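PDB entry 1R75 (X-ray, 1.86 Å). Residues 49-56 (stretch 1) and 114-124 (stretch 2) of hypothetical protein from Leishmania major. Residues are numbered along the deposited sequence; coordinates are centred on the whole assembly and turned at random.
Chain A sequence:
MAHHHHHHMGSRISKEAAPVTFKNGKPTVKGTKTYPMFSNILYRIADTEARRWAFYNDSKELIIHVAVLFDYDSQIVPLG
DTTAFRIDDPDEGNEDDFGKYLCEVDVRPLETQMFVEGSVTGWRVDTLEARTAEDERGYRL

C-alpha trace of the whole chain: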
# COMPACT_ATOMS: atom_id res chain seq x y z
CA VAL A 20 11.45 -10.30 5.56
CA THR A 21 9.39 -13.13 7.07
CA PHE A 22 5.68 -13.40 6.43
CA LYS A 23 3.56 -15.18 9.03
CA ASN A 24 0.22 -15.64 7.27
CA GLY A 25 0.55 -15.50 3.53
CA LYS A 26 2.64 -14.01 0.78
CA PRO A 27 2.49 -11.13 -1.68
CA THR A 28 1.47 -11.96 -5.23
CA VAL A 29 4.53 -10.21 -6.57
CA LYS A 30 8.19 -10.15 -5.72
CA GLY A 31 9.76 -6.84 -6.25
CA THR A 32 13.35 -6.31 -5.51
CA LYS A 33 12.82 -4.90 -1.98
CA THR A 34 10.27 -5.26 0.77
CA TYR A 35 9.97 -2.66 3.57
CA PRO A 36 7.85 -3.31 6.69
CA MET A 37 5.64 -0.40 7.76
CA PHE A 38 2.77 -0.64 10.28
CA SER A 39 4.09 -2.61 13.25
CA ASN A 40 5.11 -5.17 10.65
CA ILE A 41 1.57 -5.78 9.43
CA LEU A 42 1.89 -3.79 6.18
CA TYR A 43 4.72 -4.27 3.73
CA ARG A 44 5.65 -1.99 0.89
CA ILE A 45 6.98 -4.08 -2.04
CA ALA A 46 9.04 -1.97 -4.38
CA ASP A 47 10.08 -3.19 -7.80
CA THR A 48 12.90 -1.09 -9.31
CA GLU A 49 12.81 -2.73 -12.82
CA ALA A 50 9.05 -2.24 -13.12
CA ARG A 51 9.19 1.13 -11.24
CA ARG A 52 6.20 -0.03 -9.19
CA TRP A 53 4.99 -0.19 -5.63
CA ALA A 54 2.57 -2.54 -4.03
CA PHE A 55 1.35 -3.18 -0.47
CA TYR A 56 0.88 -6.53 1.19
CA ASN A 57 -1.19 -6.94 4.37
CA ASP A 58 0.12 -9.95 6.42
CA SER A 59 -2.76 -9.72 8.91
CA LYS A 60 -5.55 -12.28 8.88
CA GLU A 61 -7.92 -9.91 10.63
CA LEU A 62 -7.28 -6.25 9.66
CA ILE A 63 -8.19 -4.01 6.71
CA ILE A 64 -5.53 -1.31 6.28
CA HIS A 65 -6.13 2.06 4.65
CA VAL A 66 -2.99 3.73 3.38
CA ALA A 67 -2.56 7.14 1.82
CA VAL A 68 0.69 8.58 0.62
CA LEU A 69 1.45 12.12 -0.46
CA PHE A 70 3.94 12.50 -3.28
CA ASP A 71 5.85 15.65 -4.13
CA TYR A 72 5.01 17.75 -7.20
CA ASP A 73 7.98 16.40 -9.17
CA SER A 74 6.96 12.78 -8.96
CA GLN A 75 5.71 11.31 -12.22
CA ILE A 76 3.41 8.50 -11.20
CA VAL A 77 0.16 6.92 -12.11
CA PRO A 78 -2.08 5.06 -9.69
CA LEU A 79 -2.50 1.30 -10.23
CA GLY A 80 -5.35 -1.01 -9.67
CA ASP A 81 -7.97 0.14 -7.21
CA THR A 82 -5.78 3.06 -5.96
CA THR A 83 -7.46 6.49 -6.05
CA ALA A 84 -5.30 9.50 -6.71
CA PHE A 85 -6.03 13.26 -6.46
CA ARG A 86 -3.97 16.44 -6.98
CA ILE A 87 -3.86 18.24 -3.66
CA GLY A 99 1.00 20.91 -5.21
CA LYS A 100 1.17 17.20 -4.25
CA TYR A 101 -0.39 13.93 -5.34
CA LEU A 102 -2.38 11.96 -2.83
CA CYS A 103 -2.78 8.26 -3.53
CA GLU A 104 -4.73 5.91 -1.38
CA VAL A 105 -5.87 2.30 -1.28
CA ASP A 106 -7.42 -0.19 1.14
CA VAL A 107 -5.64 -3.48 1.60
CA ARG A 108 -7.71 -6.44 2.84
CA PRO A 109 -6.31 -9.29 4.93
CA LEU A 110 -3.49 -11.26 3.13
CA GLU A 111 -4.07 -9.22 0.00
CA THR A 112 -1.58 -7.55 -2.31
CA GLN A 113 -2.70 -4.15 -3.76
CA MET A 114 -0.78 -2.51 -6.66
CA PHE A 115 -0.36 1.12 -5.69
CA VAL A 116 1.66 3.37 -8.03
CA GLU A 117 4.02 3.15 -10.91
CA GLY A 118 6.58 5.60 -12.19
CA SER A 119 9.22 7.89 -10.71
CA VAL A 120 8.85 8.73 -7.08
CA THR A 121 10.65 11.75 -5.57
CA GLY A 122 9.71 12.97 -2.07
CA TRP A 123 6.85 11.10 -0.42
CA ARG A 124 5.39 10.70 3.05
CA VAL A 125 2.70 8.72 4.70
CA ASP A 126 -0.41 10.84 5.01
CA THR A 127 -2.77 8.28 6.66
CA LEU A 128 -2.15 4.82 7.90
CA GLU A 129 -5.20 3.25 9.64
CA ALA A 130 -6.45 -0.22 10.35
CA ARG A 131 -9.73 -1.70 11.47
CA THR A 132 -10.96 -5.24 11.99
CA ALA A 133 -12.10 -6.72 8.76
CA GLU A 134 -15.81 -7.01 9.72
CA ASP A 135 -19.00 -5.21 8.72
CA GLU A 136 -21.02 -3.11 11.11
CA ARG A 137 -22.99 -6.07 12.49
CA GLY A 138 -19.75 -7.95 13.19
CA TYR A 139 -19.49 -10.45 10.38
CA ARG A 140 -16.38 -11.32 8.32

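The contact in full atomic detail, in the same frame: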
# COMPACT_ATOMS: atom_id res chain seq x y z
N GLU A 49 12.91 -2.49 -11.35
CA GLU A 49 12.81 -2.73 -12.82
C GLU A 49 11.46 -2.31 -13.36
O GLU A 49 11.35 -1.68 -14.44
CB GLU A 49 13.13 -4.21 -13.18
CG GLU A 49 12.75 -4.70 -14.61
CD GLU A 49 13.95 -5.03 -15.54
OE1 GLU A 49 14.91 -4.21 -15.65
OE2 GLU A 49 13.94 -6.12 -16.19
N ALA A 50 10.40 -2.59 -12.62
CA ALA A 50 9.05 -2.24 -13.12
C ALA A 50 8.62 -0.81 -12.72
O ALA A 50 7.59 -0.31 -13.19
CB ALA A 50 8.06 -3.25 -12.55
N ARG A 51 9.41 -0.18 -11.86
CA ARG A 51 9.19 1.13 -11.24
C ARG A 51 7.78 1.21 -10.55
O ARG A 51 7.03 2.14 -10.77
CB ARG A 51 9.41 2.25 -12.21
CG ARG A 51 10.94 2.45 -12.48
CD ARG A 51 11.31 3.50 -13.55
NE ARG A 51 10.58 4.77 -13.51
CZ ARG A 51 9.77 5.21 -14.50
NH1 ARG A 51 9.54 4.45 -15.58
NH2 ARG A 51 9.16 6.38 -14.40
N ARG A 52 7.54 0.25 -9.71
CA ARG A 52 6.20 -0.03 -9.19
C ARG A 52 6.24 -0.31 -7.71
O ARG A 52 7.15 -0.99 -7.19
CB ARG A 52 5.76 -1.26 -9.90
CG ARG A 52 4.44 -1.75 -9.69
CD ARG A 52 4.16 -2.83 -10.84
NE ARG A 52 4.84 -4.11 -10.59
CZ ARG A 52 5.11 -5.02 -11.53
NH1 ARG A 52 4.75 -4.83 -12.84
NH2 ARG A 52 5.70 -6.13 -11.18
N TRP A 53 5.21 0.16 -7.02
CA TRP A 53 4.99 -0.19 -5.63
C TRP A 53 3.68 -0.90 -5.44
O TRP A 53 2.67 -0.56 -6.10
CB TRP A 53 4.87 1.05 -4.82
CG TRP A 53 6.04 1.87 -4.57
CD1 TRP A 53 7.29 1.79 -5.10
CD2 TRP A 53 6.06 2.97 -3.65
NE1 TRP A 53 8.10 2.80 -4.58
CE2 TRP A 53 7.35 3.56 -3.71
CE3 TRP A 53 5.10 3.55 -2.81
CZ2 TRP A 53 7.69 4.68 -2.91
CZ3 TRP A 53 5.48 4.65 -1.98
CH2 TRP A 53 6.71 5.21 -2.08
N ALA A 54 3.70 -1.82 -4.52
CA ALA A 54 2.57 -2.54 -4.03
C ALA A 54 2.63 -2.65 -2.51
O ALA A 54 3.68 -2.46 -1.92
CB ALA A 54 2.53 -3.90 -4.64
N PHE A 55 1.47 -2.91 -1.90
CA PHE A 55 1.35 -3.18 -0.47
C PHE A 55 0.79 -4.57 -0.24
O PHE A 55 -0.12 -5.05 -0.97
CB PHE A 55 0.40 -2.15 0.17
CG PHE A 55 0.98 -0.81 0.25
CD1 PHE A 55 2.05 -0.55 1.08
CD2 PHE A 55 0.45 0.23 -0.50
CE1 PHE A 55 2.59 0.80 1.18
CE2 PHE A 55 0.95 1.53 -0.41
CZ PHE A 55 2.07 1.79 0.40
N TYR A 56 1.34 -5.23 0.75
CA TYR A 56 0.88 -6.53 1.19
C TYR A 56 0.50 -6.44 2.67
O TYR A 56 1.26 -5.87 3.46
CB TYR A 56 1.97 -7.61 0.92
CG TYR A 56 1.68 -8.90 1.62
CD1 TYR A 56 0.59 -9.69 1.23
CD2 TYR A 56 2.43 -9.32 2.70
CE1 TYR A 56 0.26 -10.84 1.93
CE2 TYR A 56 2.11 -10.47 3.41
CZ TYR A 56 1.06 -11.23 2.99
OH TYR A 56 0.72 -12.35 3.65
N MET A 114 -1.61 -3.44 -5.86
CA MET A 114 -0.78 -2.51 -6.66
C MET A 114 -1.19 -1.06 -6.28
O MET A 114 -2.35 -0.76 -6.06
CB MET A 114 -1.04 -2.76 -8.16
CG MET A 114 -0.58 -4.13 -8.58
SD MET A 114 1.29 -4.23 -8.40
CE MET A 114 1.04 -5.56 -7.69
N PHE A 115 -0.19 -0.21 -6.16
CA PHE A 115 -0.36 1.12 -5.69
C PHE A 115 -0.05 2.16 -6.72
O PHE A 115 -0.97 2.94 -7.20
CB PHE A 115 0.46 1.24 -4.42
CG PHE A 115 0.21 2.52 -3.66
CD1 PHE A 115 -1.06 2.87 -3.31
CD2 PHE A 115 1.30 3.38 -3.27
CE1 PHE A 115 -1.31 4.04 -2.56
CE2 PHE A 115 1.02 4.57 -2.61
CZ PHE A 115 -0.28 4.87 -2.23
N VAL A 116 1.26 2.35 -7.07
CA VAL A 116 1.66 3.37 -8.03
C VAL A 116 2.77 2.86 -8.90
O VAL A 116 3.49 1.92 -8.60
CB VAL A 116 2.13 4.71 -7.37
CG1 VAL A 116 1.07 5.28 -6.63
CG2 VAL A 116 3.35 4.47 -6.48
N GLU A 117 2.91 3.48 -10.03
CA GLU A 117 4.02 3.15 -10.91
C GLU A 117 4.58 4.41 -11.50
O GLU A 117 3.84 5.31 -11.89
CB GLU A 117 3.44 2.24 -12.01
CG GLU A 117 4.44 1.80 -13.05
CD GLU A 117 4.02 0.49 -13.78
OE1 GLU A 117 3.47 -0.43 -13.11
OE2 GLU A 117 4.30 0.41 -15.00
N GLY A 118 5.91 4.49 -11.55
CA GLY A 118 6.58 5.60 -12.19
C GLY A 118 7.74 6.08 -11.32
O GLY A 118 8.29 5.31 -10.59
N SER A 119 8.05 7.35 -11.38
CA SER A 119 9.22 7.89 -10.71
C SER A 119 8.84 8.65 -9.49
O SER A 119 8.17 9.65 -9.55
CB SER A 119 10.10 8.67 -11.68
OG SER A 119 9.42 9.78 -12.22
N VAL A 120 9.28 8.17 -8.35
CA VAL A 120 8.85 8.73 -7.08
C VAL A 120 10.00 9.62 -6.63
O VAL A 120 11.16 9.13 -6.65
CB VAL A 120 8.62 7.63 -6.09
CG1 VAL A 120 8.29 8.23 -4.72
CG2 VAL A 120 7.46 6.71 -6.58
N THR A 121 9.68 10.80 -6.13
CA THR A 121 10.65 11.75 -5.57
C THR A 121 10.39 11.77 -4.07
O THR A 121 10.46 10.71 -3.45
CB THR A 121 10.57 13.11 -6.18
OG1 THR A 121 9.27 13.72 -6.00
CG2 THR A 121 10.85 13.02 -7.69
N GLY A 122 10.08 12.91 -3.48
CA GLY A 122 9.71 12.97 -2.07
C GLY A 122 8.33 12.33 -1.87
O GLY A 122 7.43 12.49 -2.72
N TRP A 123 8.14 11.63 -0.76
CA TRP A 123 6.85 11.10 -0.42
C TRP A 123 6.80 10.98 1.07
O TRP A 123 7.88 10.90 1.72
CB TRP A 123 6.65 9.72 -0.99
CG TRP A 123 7.66 8.64 -0.58
CD1 TRP A 123 8.90 8.46 -1.12
CD2 TRP A 123 7.49 7.64 0.38
NE1 TRP A 123 9.53 7.41 -0.53
CE2 TRP A 123 8.69 6.87 0.40
CE3 TRP A 123 6.52 7.33 1.30
CZ2 TRP A 123 8.89 5.80 1.23
CZ3 TRP A 123 6.71 6.22 2.14
CH2 TRP A 123 7.89 5.46 2.09
N ARG A 124 5.61 10.93 1.60
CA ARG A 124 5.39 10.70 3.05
C ARG A 124 4.06 10.05 3.27
O ARG A 124 3.11 10.29 2.55
CB ARG A 124 5.49 11.96 3.92
CG ARG A 124 4.54 13.00 3.68
CD ARG A 124 4.97 14.29 4.41
NE ARG A 124 4.60 14.03 5.78
CZ ARG A 124 3.46 14.47 6.34
NH1 ARG A 124 2.62 15.28 5.69
NH2 ARG A 124 3.16 14.10 7.58

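Strand 52-56 runs antiparallel to strand 114-117, their axes at 163° and 4.5 Å apart at closest approach. Arg 52 and Glu 117 form a non-hydrogen-bonded pair, Trp 53 and Val 116 a hydrogen-bonded one, and Ala 54 and Met 114 a second non-hydrogen-bonded pair. Between Trp 53 and Ala 54 the register slips by one residue, a beta bulge that sets two amides on one carbonyl: Trp 53 O accepts from Phe 115 N at 2.9 Å and, weakly, from Val 116 N at 3.4 Å. In return, Trp 53 N donates to Val 116 O at 2.9 Å. The ladder closes where the second stretch turns its corner at Gly 118, with its N donating to Arg 51 O at 2.7 Å. Gly 118 has phi/psi of 136/-149, where a CB would jam against the carbonyl O of Glu 117. CA-H...O contacts fill in between these bonds, Glu 117 CA to Arg 51 O at 3.2 Å and Arg 52 CA to Val 116 O at 3.4 Å.

Trp 53 is the hub of the side-chain packing, burying 148 Å² against the other stretch. Its CB meets Val 116 CG2 at 4.1 Å, its CZ2 meets Val 120 CG1 at 4.0 Å, and its CE3 lies 3.8 Å from Phe 115 CD2, near the plane of the phenyl ring. Beyond the corner, Trp 123 offers a ring face to the edge of Trp 53, Trp 53 CH2 lying 3.5 Å from Trp 123 CD2, planes at 76°. Phe 55 likewise points its edge at the face of Phe 115, Phe 55 CE2 to Phe 115 CD2 3.4 Å. On the face shared by Arg 52, Ala 54, Met 114 and Glu 117, Ala 54 CB packs on Met 114 CE at 3.8 Å.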